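Local coordinates for oligopeptide-binding protein oppA (PDB 3DRF) that binds oligopeptides as the receptor of the OppABCDF ABC transporter, which takes up peptides and is essential for growth in milk, at residues 563-566 with 567-570; 546-549 with 550-554; 330-333 with 334-338. All coordinates share one frame; numbering follows the deposited sequence. Where two conformers were deposited one is given.

Interaction 1 (563-566 with 567-570); sequences NTWS and EIGV
The indole of W565 meets I568 CD1 at an oblique angle, with CE3 and CZ3 each 4.0 Å from that methyl, while P65 also touches the tryptophan side chain. The two side chains lie side by side and point the same way, W565 within the short helix 564-567 and I568 just past its end, where the chain leaves helical backbone angles. The carboxylate of E567 swings back toward N563: E567 CG is anti to its carbonyl carbon (chi1 -70°) and the chain beyond it is extended, bringing OE2 to 3.7 Å from N563 CB. Two waters tie it down, both donating to OE1; one accepts from N563 N and the other is bonded to T564 OG1.

I568 N donates to T564 O at 3.0 Å, an i to i+4 bond at the helix end. E567 N has two weak acceptors, N563 O and T564 O. S566 turns away, its OG bonded to the backbone of E246. I568 CG1 lies against T564 O, and I568 CD1 reaches T564 CG2 at 3.7 Å. A third water closes the helix end by donating to both W565 O and I568 O, at 2.8 Å and 2.7 Å.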
loop_
_atom_site.group_PDB
_atom_site.type_symbol
_atom_site.label_atom_id
_atom_site.label_comp_id
_atom_site.label_asym_id
_atom_site.label_seq_id
_atom_site.Cartn_x
_atom_site.Cartn_y
_atom_site.Cartn_z
ATOM N N ASN A 563 -3.669 21.271 3.248
ATOM C CA ASN A 563 -4.429 21.768 4.406
ATOM C C ASN A 563 -5.902 21.494 4.336
ATOM O O ASN A 563 -6.682 22.197 4.910
ATOM C CB ASN A 563 -4.227 23.254 4.525
ATOM C CG ASN A 563 -3.028 23.590 5.282
ATOM O OD1 ASN A 563 -2.914 23.266 6.433
ATOM N ND2 ASN A 563 -2.113 24.236 4.637
ATOM N N THR A 564 -6.263 20.463 3.616
ATOM C CA THR A 564 -7.670 20.120 3.447
ATOM C C THR A 564 -8.440 20.053 4.785
ATOM O O THR A 564 -9.495 20.560 4.874
ATOM C CB THR A 564 -7.823 18.831 2.679
ATOM O OG1 THR A 564 -7.185 19.001 1.405
ATOM C CG2 THR A 564 -9.304 18.550 2.390
ATOM N N TRP A 565 -7.919 19.354 5.781
ATOM C CA TRP A 565 -8.678 19.187 7.040
ATOM C C TRP A 565 -8.885 20.495 7.806
ATOM O O TRP A 565 -9.779 20.612 8.540
ATOM C CB TRP A 565 -8.020 18.122 7.948
ATOM C CG TRP A 565 -8.075 16.760 7.272
ATOM C CD1 TRP A 565 -7.016 16.028 6.789
ATOM C CD2 TRP A 565 -9.240 16.027 6.937
ATOM N NE1 TRP A 565 -7.458 14.893 6.237
ATOM C CE2 TRP A 565 -8.822 14.860 6.274
ATOM C CE3 TRP A 565 -10.613 16.218 7.158
ATOM C CZ2 TRP A 565 -9.721 13.912 5.833
ATOM C CZ3 TRP A 565 -11.491 15.267 6.725
ATOM C CH2 TRP A 565 -11.047 14.125 6.090
ATOM N N SER A 566 -8.028 21.468 7.606
ATOM C CA SER A 566 -8.227 22.810 8.169
ATOM C C SER A 566 -9.115 23.711 7.322
ATOM O O SER A 566 -9.645 24.687 7.830
ATOM C CB SER A 566 -6.886 23.495 8.378
ATOM O OG SER A 566 -6.147 22.823 9.365
ATOM N N GLU A 567 -9.247 23.397 6.049
ATOM C CA GLU A 567 -10.046 24.187 5.111
ATOM C C GLU A 567 -11.493 23.754 4.984
ATOM O O GLU A 567 -12.308 24.549 4.630
ATOM C CB GLU A 567 -9.394 24.209 3.722
ATOM C CG GLU A 567 -8.126 25.009 3.688
ATOM C CD GLU A 567 -7.283 24.739 2.461
ATOM O OE1 GLU A 567 -7.608 23.766 1.748
ATOM O OE2 GLU A 567 -6.269 25.462 2.287
ATOM N N ILE A 568 -11.805 22.503 5.255
ATOM C CA ILE A 568 -13.154 22.035 5.078
ATOM C C ILE A 568 -14.068 22.699 6.121
ATOM O O ILE A 568 -13.745 22.860 7.276
ATOM C CB ILE A 568 -13.263 20.514 5.194
ATOM C CG1 ILE A 568 -12.621 19.785 4.023
ATOM C CG2 ILE A 568 -14.732 20.100 5.322
ATOM C CD1 ILE A 568 -12.469 18.296 4.282
ATOM N N GLY A 569 -15.239 23.050 5.637
ATOM C CA GLY A 569 -16.297 23.586 6.449
ATOM C C GLY A 569 -17.639 23.250 5.873
ATOM O O GLY A 569 -17.728 22.541 4.889
ATOM N N VAL A 570 -18.690 23.603 6.609
ATOM C CA VAL A 570 -20.054 23.397 6.149
ATOM C C VAL A 570 -20.682 24.742 5.804
ATOM O O VAL A 570 -21.467 24.853 4.863
ATOM C CB VAL A 570 -20.904 22.720 7.221
ATOM C CG1 VAL A 570 -20.429 21.290 7.457
ATOM C CG2 VAL A 570 -20.865 23.525 8.503
HETATM O O HOH W 1 -5.042 22.735 1.150
HETATM O O HOH W 2 -7.289 21.739 0.192
HETATM O O HOH W 3 -11.894 22.375 9.196
#

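Interaction 2 (546-549 with 550-554); sequences TPVN and KRVVG
The backbone leaves strand 536-549 through a type I beta turn from N549 to V552, closed by V552 N to N549 O at 3.0 Å with an N-H...O angle of 163°. That donor sits above the carbonyl plane of N549, whereas the second bond of the turn is made in the plane of a side-chain amide: R551 N donates to N549 OD1 over 2.8 Å, nearly straight at 167°. This is an Asx turn superposed on the beta turn. Placing CG anti to the backbone N (chi1 -177°) brings the N549 amide alongside its own carbonyl carbon, toward the following peptides, and its oxygen faces the R551 peptide. The same oxygen touches the aliphatic start of the arginine, 3.2 Å from R551 CG.

From there the R551 chain runs extended to NE, which forms a salt bridge with D273; NH2 has a weak bond to N34 O. On the apolar side V548 and V552 cross at about a right angle, V548 CG1 lying 3.7 Å from V552 CB. V552 CG2 is 3.6 Å from N549 O. Beyond the pair, V548 packs on L295 of the neighbouring strand 292-307 and on M555, and V552 on I568.

N549 thus supplies both acceptors of the turn, its main-chain O for V552 and its side-chain OD1 for R551. Two consecutive amides of the turn are satisfied by one residue, which should stiffen the exit from the strand, and the salt bridge to D273 then ties the arginine at the turn to another part of the chain.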
loop_
_atom_site.group_PDB
_atom_site.type_symbol
_atom_site.label_atom_id
_atom_site.label_comp_id
_atom_site.label_asym_id
_atom_site.label_seq_id
_atom_site.Cartn_x
_atom_site.Cartn_y
_atom_site.Cartn_z
ATOM N N THR A 546 -15.024 10.215 -5.068
ATOM C CA THR A 546 -15.553 10.454 -3.723
ATOM C C THR A 546 -16.770 11.350 -3.854
ATOM O O THR A 546 -16.670 12.440 -4.315
ATOM C CB THR A 546 -14.505 11.185 -2.868
ATOM O OG1 THR A 546 -13.439 10.263 -2.604
ATOM C CG2 THR A 546 -15.089 11.668 -1.494
ATOM N N PRO A 547 -17.934 10.906 -3.430
ATOM C CA PRO A 547 -19.072 11.826 -3.334
ATOM C C PRO A 547 -18.987 12.739 -2.079
ATOM O O PRO A 547 -18.571 12.342 -1.036
ATOM C CB PRO A 547 -20.279 10.875 -3.221
ATOM C CG PRO A 547 -19.751 9.678 -2.505
ATOM C CD PRO A 547 -18.293 9.544 -2.964
ATOM N N VAL A 548 -19.381 13.986 -2.280
ATOM C CA VAL A 548 -19.318 15.025 -1.269
ATOM C C VAL A 548 -20.661 15.766 -1.223
ATOM O O VAL A 548 -21.079 16.297 -2.208
ATOM C CB VAL A 548 -18.180 16.041 -1.574
ATOM C CG1 VAL A 548 -18.137 17.088 -0.485
ATOM C CG2 VAL A 548 -16.818 15.295 -1.705
ATOM N N ASN A 549 -21.315 15.780 -0.072
ATOM C CA ASN A 549 -22.604 16.496 0.098
ATOM C C ASN A 549 -22.380 17.953 -0.263
ATOM O O ASN A 549 -21.399 18.535 0.052
ATOM C CB ASN A 549 -23.084 16.348 1.555
ATOM C CG ASN A 549 -24.429 16.987 1.808
ATOM O OD1 ASN A 549 -24.585 18.171 1.739
ATOM N ND2 ASN A 549 -25.366 16.167 2.158
ATOM N N LYS A 550 -23.352 18.529 -0.960
ATOM C CA LYS A 550 -23.247 19.940 -1.369
ATOM C C LYS A 550 -23.128 20.978 -0.235
ATOM O O LYS A 550 -22.706 22.030 -0.477
ATOM C CB LYS A 550 -24.345 20.321 -2.403
ATOM C CG LYS A 550 -24.159 19.572 -3.681
ATOM C CD LYS A 550 -25.131 20.026 -4.753
ATOM C CE LYS A 550 -25.187 19.084 -5.894
ATOM N NZ LYS A 550 -26.326 19.403 -6.875
ATOM N N ARG A 551 -23.438 20.585 0.979
ATOM C CA ARG A 551 -23.274 21.480 2.102
ATOM C C ARG A 551 -21.776 21.685 2.478
ATOM O O ARG A 551 -21.425 22.641 3.109
ATOM C CB ARG A 551 -24.078 21.013 3.319
ATOM C CG ARG A 551 -23.355 19.921 4.151
ATOM C CD ARG A 551 -24.143 19.580 5.370
ATOM N NE ARG A 551 -23.416 18.737 6.318
ATOM C CZ ARG A 551 -23.159 19.052 7.578
ATOM N NH1 ARG A 551 -23.485 20.217 8.067
ATOM N NH2 ARG A 551 -22.493 18.207 8.332
ATOM N N VAL A 552 -20.915 20.764 2.022
ATOM C CA VAL A 552 -19.487 20.801 2.354
ATOM C C VAL A 552 -18.690 21.698 1.427
ATOM O O VAL A 552 -18.806 21.578 0.234
ATOM C CB VAL A 552 -18.852 19.360 2.295
ATOM C CG1 VAL A 552 -17.398 19.424 2.762
ATOM C CG2 VAL A 552 -19.632 18.374 3.161
ATOM N N VAL A 553 -17.857 22.549 1.967
ATOM C CA VAL A 553 -17.003 23.369 1.175
ATOM C C VAL A 553 -15.559 23.029 1.550
ATOM O O VAL A 553 -15.280 22.752 2.649
ATOM C CB VAL A 553 -17.269 24.892 1.401
ATOM C CG1 VAL A 553 -18.666 25.310 0.917
ATOM C CG2 VAL A 553 -17.130 25.249 2.837
ATOM N N GLY A 554 -14.669 23.056 0.583
ATOM C CA GLY A 554 -13.247 22.860 0.846
ATOM C C GLY A 554 -12.716 21.435 0.698
ATOM O O GLY A 554 -11.571 21.225 0.930
#

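Interaction 3 (330-333 with 334-338); sequences QNVR and QAIGY
Q330 and Q334 meet one turn apart at the start of the alpha-helix 330-339, their side chains crossing with the amide planes 57° apart. Q334 NE2 comes within 3.8 Å of both Q330 CG and Q330 NE2. The two amide nitrogens are not bonded to each other: each donates to K532 O, near the end of helix 516-533, which is consistent with that shared carbonyl holding them side by side. In Q334, CG anti to the carbonyl carbon (chi1 -70°) lies 3.4 Å from Q330 O, and the extended chain beyond carries NE2 on to K532.

Under these side chains run regular i to i+4 bonds. Q334 N bonds Q330 O, A335 N and I336 N follow on N331 O and V332 O, and G337 N to R333 O is weak. On another side of the helix V332 and I336 lie alongside each other, pointing the same way, V332 CG1 touching I336 CD1 at 3.7 Å; V332 and A335 pack on L388 of helix 381-390, and I336 on M305 and Y307 of strand 292-307.

Further out, R333 bends at chi3 (-53°), bringing one guanidinium face against Q330 CA, which sits toward the rim of the group, while NH2 bonds K533 O and NH1 bonds L327 O. N331 ND2 is held by L387 O. A water donates to both N331 OD1 and Q334 OE1, 2.8 Å from each.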
loop_
_atom_site.group_PDB
_atom_site.type_symbol
_atom_site.label_atom_id
_atom_site.label_comp_id
_atom_site.label_asym_id
_atom_site.label_seq_id
_atom_site.Cartn_x
_atom_site.Cartn_y
_atom_site.Cartn_z
ATOM N N GLN A 330 7.380 -21.511 -15.605
ATOM C CA GLN A 330 7.106 -20.231 -16.249
ATOM C C GLN A 330 5.928 -20.259 -17.243
ATOM O O GLN A 330 5.148 -19.402 -17.262
ATOM C CB GLN A 330 8.371 -19.702 -16.933
ATOM C CG GLN A 330 8.274 -18.299 -17.441
ATOM C CD GLN A 330 9.661 -17.774 -17.791
ATOM O OE1 GLN A 330 10.573 -18.554 -18.003
ATOM N NE2 GLN A 330 9.781 -16.558 -17.965
ATOM N N ASN A 331 5.832 -21.291 -18.060
ATOM C CA ASN A 331 4.698 -21.412 -19.011
ATOM C C ASN A 331 3.347 -21.450 -18.320
ATOM O O ASN A 331 2.414 -20.965 -18.828
ATOM C CB ASN A 331 4.873 -22.671 -19.887
ATOM C CG ASN A 331 5.852 -22.446 -21.036
ATOM O OD1 ASN A 331 6.768 -21.735 -20.896
ATOM N ND2 ASN A 331 5.612 -23.074 -22.166
ATOM N N VAL A 332 3.292 -22.142 -17.174
ATOM C CA VAL A 332 2.048 -22.180 -16.371
ATOM C C VAL A 332 1.618 -20.784 -15.853
ATOM O O VAL A 332 0.534 -20.402 -15.959
ATOM C CB VAL A 332 2.193 -23.198 -15.216
ATOM C CG1 VAL A 332 0.919 -23.235 -14.341
ATOM C CG2 VAL A 332 2.411 -24.626 -15.823
ATOM N N ARG A 333 2.586 -20.090 -15.286
ATOM C CA ARG A 333 2.347 -18.702 -14.775
ATOM C C ARG A 333 1.820 -17.784 -15.876
ATOM O O ARG A 333 0.905 -17.090 -15.703
ATOM C CB ARG A 333 3.660 -18.082 -14.176
ATOM C CG ARG A 333 4.124 -18.895 -12.917
ATOM C CD ARG A 333 5.220 -18.161 -12.091
ATOM N NE ARG A 333 6.384 -17.740 -12.913
ATOM C CZ ARG A 333 7.484 -18.466 -13.087
ATOM N NH1 ARG A 333 7.589 -19.677 -12.573
ATOM N NH2 ARG A 333 8.495 -18.008 -13.817
ATOM N N GLN A 334 2.464 -17.854 -17.037
ATOM C CA GLN A 334 2.070 -17.030 -18.174
ATOM C C GLN A 334 0.675 -17.426 -18.698
ATOM O O GLN A 334 -0.152 -16.588 -18.931
ATOM C CB GLN A 334 3.106 -17.171 -19.311
ATOM C CG GLN A 334 4.503 -16.500 -18.985
ATOM C CD GLN A 334 5.497 -16.719 -20.088
ATOM O OE1 GLN A 334 5.244 -17.462 -20.977
ATOM N NE2 GLN A 334 6.597 -16.012 -20.042
ATOM N N ALA A 335 0.444 -18.739 -18.794
ATOM C CA ALA A 335 -0.830 -19.261 -19.342
ATOM C C ALA A 335 -2.028 -18.797 -18.476
ATOM O O ALA A 335 -3.022 -18.383 -18.960
ATOM C CB ALA A 335 -0.794 -20.840 -19.489
ATOM N N ILE A 336 -1.837 -18.889 -17.166
ATOM C CA ILE A 336 -2.905 -18.534 -16.217
ATOM C C ILE A 336 -3.226 -17.013 -16.338
ATOM O O ILE A 336 -4.317 -16.608 -16.250
ATOM C CB ILE A 336 -2.525 -19.022 -14.811
ATOM C CG1 ILE A 336 -2.627 -20.555 -14.775
ATOM C CG2 ILE A 336 -3.450 -18.375 -13.693
ATOM C CD1 ILE A 336 -2.066 -21.210 -13.470
ATOM N N GLY A 337 -2.187 -16.214 -16.601
ATOM C CA GLY A 337 -2.364 -14.781 -16.906
ATOM C C GLY A 337 -3.114 -14.515 -18.228
ATOM O O GLY A 337 -4.020 -13.784 -18.260
ATOM N N TYR A 338 -2.712 -15.237 -19.278
ATOM C CA TYR A 338 -3.378 -15.043 -20.600
ATOM C C TYR A 338 -4.845 -15.497 -20.621
ATOM O O TYR A 338 -5.598 -15.053 -21.423
ATOM C CB TYR A 338 -2.604 -15.739 -21.744
ATOM C CG TYR A 338 -1.335 -15.001 -22.139
ATOM C CD1 TYR A 338 -1.390 -13.699 -22.619
ATOM C CD2 TYR A 338 -0.088 -15.613 -22.043
ATOM C CE1 TYR A 338 -0.221 -12.992 -22.986
ATOM C CE2 TYR A 338 1.081 -14.926 -22.413
ATOM C CZ TYR A 338 0.989 -13.619 -22.878
ATOM O OH TYR A 338 2.139 -12.968 -23.233
HETATM O O HOH W 4 7.217 -19.173 -21.893
#

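Along the chain the order is interaction 3, interaction 2, interaction 1. The last two are neighbours, with centres 11 Å apart: strand 536-549 ends in the turn that opens the 550-554 segment, and the chain then reaches helix 564-567 and the modelled C-terminus. There the two touch, V553 N lying 2.9 Å from G569 O in a probable hydrogen bond and I568 CG2 packing on V552 CG1, consistent with the tail being held against the strand exit. Interaction 3 lies far off, its centre about 48 Å from that of interaction 1, across the chain's centre, and 45 Å from that of interaction 2. Strand 292-307 links the two regions of this Venus fly-trap receptor: it pairs with strand 536-549 and touches side chains of interactions 2 and 3.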